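Local coordinates for cysteine synthase 3 (Entamoeba histolytica, PDB 6KR5), which probably catalyses the pyridoxal-phosphate-dependent final step of cysteine synthesis, in which O-acetylserine and sulfide give L-cysteine and acetate, at residues K58-F63 with V170-E175; A157-N162 with V191-T196; I187-A190 with G195-I198. All coordinates share one frame; numbering follows the deposited sequence.

Contact 1 (K58-F63 with V170-E175); sequences KDRVGF and VYTANE. With PLP (pyridoxal-5'-phosphate), chain D.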
loop_
_atom_site.group_PDB
_atom_site.type_symbol
_atom_site.label_atom_id
_atom_site.label_comp_id
_atom_site.label_asym_id
_atom_site.label_seq_id
_atom_site.Cartn_x
_atom_site.Cartn_y
_atom_site.Cartn_z
ATOM N N LYS B 58 10.570 -3.489 4.935
ATOM C CA LYS B 58 11.662 -2.600 5.321
ATOM C C LYS B 58 11.195 -1.380 6.104
ATOM O O LYS B 58 12.039 -0.694 6.692
ATOM C CB LYS B 58 12.451 -2.159 4.091
ATOM C CG LYS B 58 13.116 -3.314 3.356
ATOM C CD LYS B 58 13.941 -4.202 4.280
ATOM C CE LYS B 58 14.917 -5.029 3.473
ATOM N NZ LYS B 58 14.368 -6.405 3.331
ATOM N N ASP B 59 9.894 -1.091 6.143
ATOM C CA ASP B 59 9.412 -0.085 7.088
ATOM C C ASP B 59 9.853 -0.434 8.501
ATOM O O ASP B 59 10.264 0.440 9.276
ATOM C CB ASP B 59 7.883 0.004 7.060
ATOM C CG ASP B 59 7.338 0.755 5.866
ATOM O OD1 ASP B 59 7.953 0.728 4.786
ATOM O OD2 ASP B 59 6.256 1.363 6.026
ATOM N N ARG B 60 9.755 -1.719 8.858
ATOM C CA ARG B 60 10.144 -2.141 10.198
ATOM C C ARG B 60 11.634 -1.976 10.407
ATOM O O ARG B 60 12.076 -1.572 11.494
ATOM C CB ARG B 60 9.780 -3.604 10.422
ATOM C CG ARG B 60 8.315 -3.961 10.275
ATOM C CD ARG B 60 8.203 -5.457 10.486
ATOM N NE ARG B 60 6.887 -6.011 10.204
ATOM C CZ ARG B 60 5.955 -6.256 11.118
ATOM N NH1 ARG B 60 6.151 -5.956 12.399
ATOM N NH2 ARG B 60 4.817 -6.820 10.751
ATOM N N VAL B 61 12.410 -2.300 9.373
ATOM C CA VAL B 61 13.864 -2.337 9.463
ATOM C C VAL B 61 14.422 -0.925 9.535
ATOM O O VAL B 61 15.259 -0.617 10.391
ATOM C CB VAL B 61 14.446 -3.109 8.267
ATOM C CG1 VAL B 61 15.978 -2.993 8.235
ATOM C CG2 VAL B 61 13.972 -4.573 8.287
ATOM N N GLY B 62 13.986 -0.053 8.624
ATOM C CA GLY B 62 14.470 1.318 8.658
ATOM C C GLY B 62 14.091 2.012 9.947
ATOM O O GLY B 62 14.898 2.745 10.537
ATOM N N PHE B 63 12.868 1.767 10.416
ATOM C CA PHE B 63 12.432 2.340 11.680
ATOM C C PHE B 63 13.313 1.874 12.827
ATOM O O PHE B 63 13.815 2.693 13.603
ATOM C CB PHE B 63 10.980 1.968 11.967
ATOM C CG PHE B 63 10.562 2.310 13.364
ATOM C CD1 PHE B 63 10.264 3.623 13.697
ATOM C CD2 PHE B 63 10.510 1.343 14.351
ATOM C CE1 PHE B 63 9.888 3.959 14.986
ATOM C CE2 PHE B 63 10.145 1.678 15.644
ATOM C CZ PHE B 63 9.841 2.981 15.959
ATOM N N VAL B 170 11.127 -8.969 16.317
ATOM C CA VAL B 170 10.426 -9.341 17.542
ATOM C C VAL B 170 8.936 -9.085 17.363
ATOM O O VAL B 170 8.094 -9.908 17.739
ATOM C CB VAL B 170 11.000 -8.576 18.748
ATOM C CG1 VAL B 170 10.190 -8.877 20.004
ATOM C CG2 VAL B 170 12.454 -8.948 18.957
ATOM N N TYR B 171 8.596 -7.970 16.718
ATOM C CA TYR B 171 7.196 -7.646 16.476
ATOM C C TYR B 171 6.586 -8.572 15.429
ATOM O O TYR B 171 5.499 -9.120 15.633
ATOM C CB TYR B 171 7.073 -6.182 16.052
ATOM C CG TYR B 171 7.363 -5.192 17.159
ATOM C CD1 TYR B 171 8.662 -4.745 17.408
ATOM C CD2 TYR B 171 6.329 -4.689 17.945
ATOM C CE1 TYR B 171 8.919 -3.833 18.418
ATOM C CE2 TYR B 171 6.579 -3.779 18.957
ATOM C CZ TYR B 171 7.872 -3.355 19.187
ATOM O OH TYR B 171 8.109 -2.445 20.193
ATOM N N THR B 172 7.277 -8.771 14.301
ATOM C CA THR B 172 6.770 -9.673 13.272
ATOM C C THR B 172 6.446 -11.038 13.863
ATOM O O THR B 172 5.354 -11.582 13.656
ATOM C CB THR B 172 7.795 -9.806 12.141
ATOM O OG1 THR B 172 8.345 -8.519 11.827
ATOM C CG2 THR B 172 7.156 -10.417 10.887
ATOM N N ALA B 173 7.389 -11.592 14.628
ATOM C CA ALA B 173 7.191 -12.904 15.233
ATOM C C ALA B 173 6.045 -12.894 16.231
ATOM O O ALA B 173 5.220 -13.816 16.240
ATOM C CB ALA B 173 8.475 -13.368 15.916
ATOM N N ASN B 174 5.979 -11.868 17.086
ATOM C CA ASN B 174 4.894 -11.814 18.061
ATOM C C ASN B 174 3.540 -11.748 17.374
ATOM O O ASN B 174 2.575 -12.380 17.823
ATOM C CB ASN B 174 5.048 -10.617 18.994
ATOM C CG ASN B 174 3.985 -10.606 20.079
ATOM O OD1 ASN B 174 3.871 -11.567 20.841
ATOM N ND2 ASN B 174 3.189 -9.538 20.139
ATOM N N GLU B 175 3.447 -10.974 16.289
ATOM C CA GLU B 175 2.206 -10.922 15.528
ATOM C C GLU B 175 1.817 -12.300 15.008
ATOM O O GLU B 175 0.645 -12.681 15.075
ATOM C CB GLU B 175 2.344 -9.935 14.371
ATOM C CG GLU B 175 2.491 -8.494 14.832
ATOM C CD GLU B 175 3.088 -7.593 13.771
ATOM O OE1 GLU B 175 2.853 -7.853 12.573
ATOM O OE2 GLU B 175 3.773 -6.618 14.137
HETATM N N1 PLP D . 11.736 -9.096 -0.580
HETATM C C2 PLP D . 11.733 -7.728 -0.577
HETATM C C2A PLP D . 10.901 -7.017 -1.599
HETATM C C3 PLP D . 12.484 -7.038 0.358
HETATM O O3 PLP D . 12.469 -5.672 0.338
HETATM C C4 PLP D . 13.235 -7.734 1.295
HETATM C C4A PLP D . 14.130 -7.020 2.244
HETATM O O4A PLP D . 14.222 -5.787 2.201
HETATM C C5 PLP D . 13.226 -9.128 1.285
HETATM C C6 PLP D . 12.478 -9.792 0.341
HETATM C C5A PLP D . 14.056 -9.952 2.244
HETATM O O4P PLP D . 13.828 -9.683 3.600
HETATM P P PLP D . 15.099 -9.777 4.571
HETATM O O1P PLP D . 15.781 -11.109 4.317
HETATM O O2P PLP D . 16.020 -8.644 4.215
HETATM O O3P PLP D . 14.580 -9.671 5.959
#
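Arg-60 leaves its helix with CG turned back beside the backbone N, opposite the carbonyl carbon (chi1 -59°), and then runs extended to NE, which carries the guanidinium across to helix 169-179. Glu-175 makes the same first turn and, extended beyond CG, comes to meet it from the other direction. They join end-on as a two-pronged salt bridge: NH1 of Arg-60 reaches OE2 of Glu-175 at 3.0 Å, and NH2 reaches OE1 at 2.9 Å. Both bonds are nearly straight and use the syn sides of the carboxylate oxygens. The acceptors lie close to the guanidinium plane, yet the carboxylate is twisted 33° against it. Over one face of the guanidinium, towards its rim, sits Thr-172 OG1, 3.3 Å from Arg-60 NE; lying above the plane, it is too poorly angled for a hydrogen bond, and the hydroxyl is bonded to His-169 ND1. At the edge, CB of Tyr-171 lies 3.8 Å from Arg-60 NH1, while its ring heads elsewhere. The buried charges have further partners: Glu-49 takes NE of Arg-60, and Lys-47 with the backbone N atoms of Gly-23 and Thr-24 holds the Glu-175 carboxylate, so the pair is fixed in rotation and probably stays ionised. The helix axes remain 11.4 Å apart, and the long side chains span that gap. Two residues before Arg-60, Lys-58 NZ lies 1.3 Å from PLP C4A, but O4A, still modelled, crowds the linkage and leaves its details doubtful. The arrangement is consistent with the internal aldimine of fold-type II PLP enzymes.

Contact 2 (A157-N162 with V191-T196); sequences ANQFGN and VGTAGT. With PLP (pyridoxal-5'-phosphate), chain D.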
loop_
_atom_site.group_PDB
_atom_site.type_symbol
_atom_site.label_atom_id
_atom_site.label_comp_id
_atom_site.label_asym_id
_atom_site.label_seq_id
_atom_site.Cartn_x
_atom_site.Cartn_y
_atom_site.Cartn_z
ATOM N N ALA B 157 23.713 2.555 7.997
ATOM C CA ALA B 157 22.628 1.656 8.382
ATOM C C ALA B 157 23.091 0.207 8.451
ATOM O O ALA B 157 22.551 -0.563 9.245
ATOM C CB ALA B 157 21.451 1.784 7.413
ATOM N N ASN B 158 24.068 -0.178 7.625
ATOM C CA ASN B 158 24.617 -1.539 7.604
ATOM C C ASN B 158 23.519 -2.607 7.542
ATOM O O ASN B 158 23.446 -3.518 8.371
ATOM C CB ASN B 158 25.509 -1.760 8.822
ATOM C CG ASN B 158 26.202 -3.096 8.791
ATOM O OD1 ASN B 158 26.423 -3.658 7.717
ATOM N ND2 ASN B 158 26.546 -3.621 9.969
ATOM N N GLN B 159 22.671 -2.507 6.516
ATOM C CA GLN B 159 21.476 -3.351 6.475
ATOM C C GLN B 159 21.796 -4.848 6.511
ATOM O O GLN B 159 20.995 -5.633 7.025
ATOM C CB GLN B 159 20.648 -3.020 5.234
ATOM C CG GLN B 159 21.298 -3.364 3.921
ATOM C CD GLN B 159 20.317 -3.239 2.776
ATOM O OE1 GLN B 159 19.148 -3.596 2.918
ATOM N NE2 GLN B 159 20.780 -2.730 1.643
ATOM N N PHE B 160 22.947 -5.275 5.991
ATOM C CA PHE B 160 23.210 -6.712 5.933
ATOM C C PHE B 160 23.820 -7.267 7.214
ATOM O O PHE B 160 23.939 -8.497 7.335
ATOM C CB PHE B 160 24.117 -7.034 4.743
ATOM C CG PHE B 160 23.459 -6.818 3.411
ATOM C CD1 PHE B 160 22.517 -7.717 2.941
ATOM C CD2 PHE B 160 23.768 -5.712 2.632
ATOM C CE1 PHE B 160 21.900 -7.515 1.715
ATOM C CE2 PHE B 160 23.160 -5.514 1.404
ATOM C CZ PHE B 160 22.222 -6.412 0.954
ATOM N N GLY B 161 24.158 -6.407 8.179
ATOM C CA GLY B 161 24.826 -6.832 9.403
ATOM C C GLY B 161 24.267 -6.248 10.687
ATOM O O GLY B 161 24.647 -6.662 11.787
ATOM N N ASN B 162 23.363 -5.289 10.572
ATOM C CA ASN B 162 22.921 -4.541 11.739
ATOM C C ASN B 162 21.975 -5.385 12.583
ATOM O O ASN B 162 20.895 -5.760 12.097
ATOM C CB ASN B 162 22.225 -3.253 11.285
ATOM C CG ASN B 162 22.013 -2.275 12.421
ATOM O OD1 ASN B 162 21.823 -2.673 13.574
ATOM N ND2 ASN B 162 22.037 -0.984 12.102
ATOM N N VAL B 191 15.111 -14.641 1.460
ATOM C CA VAL B 191 16.232 -14.034 2.187
ATOM C C VAL B 191 16.894 -12.938 1.358
ATOM O O VAL B 191 17.434 -13.194 0.272
ATOM C CB VAL B 191 17.271 -15.092 2.591
ATOM C CG1 VAL B 191 18.499 -14.398 3.205
ATOM C CG2 VAL B 191 16.658 -16.081 3.561
ATOM N N GLY B 192 16.870 -11.713 1.891
ATOM C CA GLY B 192 17.676 -10.624 1.373
ATOM C C GLY B 192 18.789 -10.314 2.353
ATOM O O GLY B 192 19.919 -10.797 2.178
ATOM N N THR B 193 18.477 -9.526 3.394
ATOM C CA THR B 193 19.437 -9.289 4.470
ATOM C C THR B 193 19.512 -10.462 5.432
ATOM O O THR B 193 20.499 -10.575 6.173
ATOM C CB THR B 193 19.088 -8.028 5.274
ATOM O OG1 THR B 193 17.878 -8.235 6.020
ATOM C CG2 THR B 193 18.940 -6.811 4.358
ATOM N N ALA B 194 18.478 -11.306 5.450
ATOM C CA ALA B 194 18.226 -12.428 6.357
ATOM C C ALA B 194 17.660 -11.949 7.691
ATOM O O ALA B 194 17.413 -12.777 8.562
ATOM C CB ALA B 194 19.468 -13.310 6.596
ATOM N N GLY B 195 17.403 -10.647 7.868
ATOM C CA GLY B 195 16.800 -10.189 9.111
ATOM C C GLY B 195 15.489 -10.878 9.441
ATOM O O GLY B 195 15.226 -11.209 10.601
ATOM N N THR B 196 14.644 -11.093 8.428
ATOM C CA THR B 196 13.336 -11.701 8.676
ATOM C C THR B 196 13.477 -13.162 9.070
ATOM O O THR B 196 12.928 -13.591 10.092
ATOM C CB THR B 196 12.430 -11.580 7.455
ATOM O OG1 THR B 196 12.223 -10.195 7.150
ATOM C CG2 THR B 196 11.086 -12.208 7.749
HETATM N N1 PLP D . 11.736 -9.096 -0.580
HETATM C C2 PLP D . 11.733 -7.728 -0.577
HETATM C C2A PLP D . 10.901 -7.017 -1.599
HETATM C C3 PLP D . 12.484 -7.038 0.358
HETATM O O3 PLP D . 12.469 -5.672 0.338
HETATM C C4 PLP D . 13.235 -7.734 1.295
HETATM C C4A PLP D . 14.130 -7.020 2.244
HETATM O O4A PLP D . 14.222 -5.787 2.201
HETATM C C5 PLP D . 13.226 -9.128 1.285
HETATM C C6 PLP D . 12.478 -9.792 0.341
HETATM C C5A PLP D . 14.056 -9.952 2.244
HETATM O O4P PLP D . 13.828 -9.683 3.600
HETATM P P PLP D . 15.099 -9.777 4.571
HETATM O O1P PLP D . 15.781 -11.109 4.317
HETATM O O2P PLP D . 16.020 -8.644 4.215
HETATM O O3P PLP D . 14.580 -9.671 5.959
#
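Van der Waals contact joins Thr-193 to Gln-159 and Phe-160. The Thr-193 methyl CG2 lies 3.5 Å from Gln-159 OE1, the two side chains crossing at about a right angle, and CB of Thr-193 sits equally near the Gln-159 backbone O. Phe-160 brings the CD1 side of its ring to 3.8 Å from Thr-193 CA, and the in-plane edge of the ring faces the Gly-192 O. Gln-159 CG lies over one face of the neighbouring Phe-160 ring, towards its rim, and Phe-241 meets that ring edge-to-face.

No hydrogen bond crosses between 157-162 and 191-196; several polar atoms find partners outside the two segments. Gln-159 OE1 pairs with Thr-89 OG1, while Asn-165 ND2 bonds both to Gln-159 O and to Thr-193 OG1, tying the loops together. With chi1 at 68°, Thr-193 OG1 sits between its own N and carbonyl carbon, where it accepts from Gly-195 N at 3.1 Å, an ST turn.

The third group of contacts is to the phosphate. Thr-193 OG1 donates to PLP O2P at 2.6 Å, and its backbone N reaches the same oxygen at 2.7 Å. O1P is taken by Gly-192 N at 2.7 Å and by Ala-194 N, the N-cap residue of helix 195-207. Such a glycine-rich loop, cupping the phosphate with backbone N-H groups before a helix, is the PLP phosphate-binding site of fold-type II enzymes.

Contact 3 (I187-A190 with G195-I198); sequences IVSA and GTVI. With PLP (pyridoxal-5'-phosphate), chain D.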
loop_
_atom_site.group_PDB
_atom_site.type_symbol
_atom_site.label_atom_id
_atom_site.label_comp_id
_atom_site.label_asym_id
_atom_site.label_seq_id
_atom_site.Cartn_x
_atom_site.Cartn_y
_atom_site.Cartn_z
ATOM N N ILE B 187 7.600 -21.455 9.223
ATOM C CA ILE B 187 7.726 -20.081 8.744
ATOM C C ILE B 187 8.618 -20.089 7.506
ATOM O O ILE B 187 9.696 -20.698 7.513
ATOM C CB ILE B 187 8.272 -19.141 9.840
ATOM C CG1 ILE B 187 8.420 -17.711 9.324
ATOM C CG2 ILE B 187 9.595 -19.656 10.425
ATOM C CD1 ILE B 187 7.096 -17.007 9.146
ATOM N N VAL B 188 8.147 -19.453 6.431
ATOM C CA VAL B 188 8.833 -19.428 5.140
ATOM C C VAL B 188 9.189 -17.981 4.832
ATOM O O VAL B 188 8.298 -17.115 4.790
ATOM C CB VAL B 188 7.956 -20.014 4.019
ATOM C CG1 VAL B 188 8.735 -20.111 2.723
ATOM C CG2 VAL B 188 7.414 -21.377 4.398
ATOM N N SER B 189 10.478 -17.713 4.620
ATOM C CA SER B 189 10.927 -16.347 4.382
ATOM C C SER B 189 11.987 -16.347 3.287
ATOM O O SER B 189 13.010 -17.035 3.408
ATOM C CB SER B 189 11.469 -15.735 5.684
ATOM O OG SER B 189 12.290 -14.608 5.438
ATOM N N ALA B 190 11.751 -15.579 2.223
ATOM C CA ALA B 190 12.782 -15.348 1.214
ATOM C C ALA B 190 13.830 -14.363 1.741
ATOM O O ALA B 190 13.490 -13.358 2.377
ATOM C CB ALA B 190 12.150 -14.823 -0.075
ATOM N N GLY B 195 17.403 -10.647 7.868
ATOM C CA GLY B 195 16.800 -10.189 9.111
ATOM C C GLY B 195 15.489 -10.878 9.441
ATOM O O GLY B 195 15.226 -11.209 10.601
ATOM N N THR B 196 14.644 -11.093 8.428
ATOM C CA THR B 196 13.336 -11.701 8.676
ATOM C C THR B 196 13.477 -13.162 9.070
ATOM O O THR B 196 12.928 -13.591 10.092
ATOM C CB THR B 196 12.430 -11.580 7.455
ATOM O OG1 THR B 196 12.223 -10.195 7.150
ATOM C CG2 THR B 196 11.086 -12.208 7.749
ATOM N N VAL B 197 14.205 -13.946 8.270
ATOM C CA VAL B 197 14.239 -15.384 8.525
ATOM C C VAL B 197 14.898 -15.663 9.872
ATOM O O VAL B 197 14.416 -16.501 10.648
ATOM C CB VAL B 197 14.915 -16.134 7.357
ATOM C CG1 VAL B 197 16.415 -15.881 7.275
ATOM C CG2 VAL B 197 14.634 -17.647 7.450
ATOM N N ILE B 198 15.960 -14.925 10.203
ATOM C CA ILE B 198 16.657 -15.155 11.464
ATOM C C ILE B 198 15.875 -14.555 12.625
ATOM O O ILE B 198 15.723 -15.185 13.675
ATOM C CB ILE B 198 18.093 -14.600 11.408
ATOM C CG1 ILE B 198 18.911 -15.285 10.303
ATOM C CG2 ILE B 198 18.781 -14.735 12.779
ATOM C CD1 ILE B 198 18.785 -16.809 10.283
HETATM N N1 PLP D . 11.736 -9.096 -0.580
HETATM C C2 PLP D . 11.733 -7.728 -0.577
HETATM C C2A PLP D . 10.901 -7.017 -1.599
HETATM C C3 PLP D . 12.484 -7.038 0.358
HETATM O O3 PLP D . 12.469 -5.672 0.338
HETATM C C4 PLP D . 13.235 -7.734 1.295
HETATM C C4A PLP D . 14.130 -7.020 2.244
HETATM O O4A PLP D . 14.222 -5.787 2.201
HETATM C C5 PLP D . 13.226 -9.128 1.285
HETATM C C6 PLP D . 12.478 -9.792 0.341
HETATM C C5A PLP D . 14.056 -9.952 2.244
HETATM O O4P PLP D . 13.828 -9.683 3.600
HETATM P P PLP D . 15.099 -9.777 4.571
HETATM O O1P PLP D . 15.781 -11.109 4.317
HETATM O O2P PLP D . 16.020 -8.644 4.215
HETATM O O3P PLP D . 14.580 -9.671 5.959
HETATM O O HOH W 1 14.958 -13.381 5.531
#
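Ser-189 puts its hydroxyl against the first turn of helix 195-207, touching Thr-196 and Val-197. Its OG lies 3.5 Å from the Thr-196 methyl CG2 and 3.6 Å from CB of Val-197, and Ser-189 CB adds a 3.9 Å approach to that same Val-197 CB. The torsion explains the fit: with OG anti to the backbone N (chi1 161°), the hydroxyl lies between the strand and the helix. Val-197 N is also nearby, but the angle is too poor for a hydrogen bond, and a water makes the link instead.

That water bonds to Ser-189 OG at 2.9 Å, accepts from Val-197 N at 2.9 Å and donates to PLP O1P at 2.7 Å, with a long, weak bond to Ala-190 O besides. Thr-196 reaches the phosphate directly: its OG1 donates to O3P at 2.7 Å and its backbone N to the same oxygen at 2.8 Å, so one residue grips one oxygen twice while its methyl rests on the serine.

Further out, strand 186-190 is fixed by backbone hydrogen bonds to strands 212-218 and 301-306 on its two sides. Val-197 packs on Val-213 of the former and Thr-196 on Ile-305 of the latter, while His-169 also touches Thr-196. The strand and helix thus open a beta-alpha-beta unit that continues into strand 212-218. Chemically, the N-terminal end of the helix meets the negatively charged phosphate, which the N-H groups of its first turn would be expected to stabilise; the water, held also by Ser-189 OG, relays Val-197 N to O1P and would probably extend that influence.

The three contacts all touch the same cofactor, PLP, contact 1 through Lys-58, and their centres are 11 to 12 Å apart. Contact 1 joins helices 58-72 and 169-179; the segments of contact 2 alternate with its own along the chain, since 157-162 precedes 170-175 and 191-196 follows it. Contact 3 comes after contact 1 in the chain, strand 186-190 following directly on helix 169-179. Contacts 2 and 3 share Gly-195 and Thr-196 of helix 195-207 and touch through Val-191 and Val-197. Contact 2 links the loop after strand 154-156, of the four-stranded sheet, to the strand-to-helix turn of the six-stranded sheet, so loops leading from both sheets meet beside the PLP phosphate.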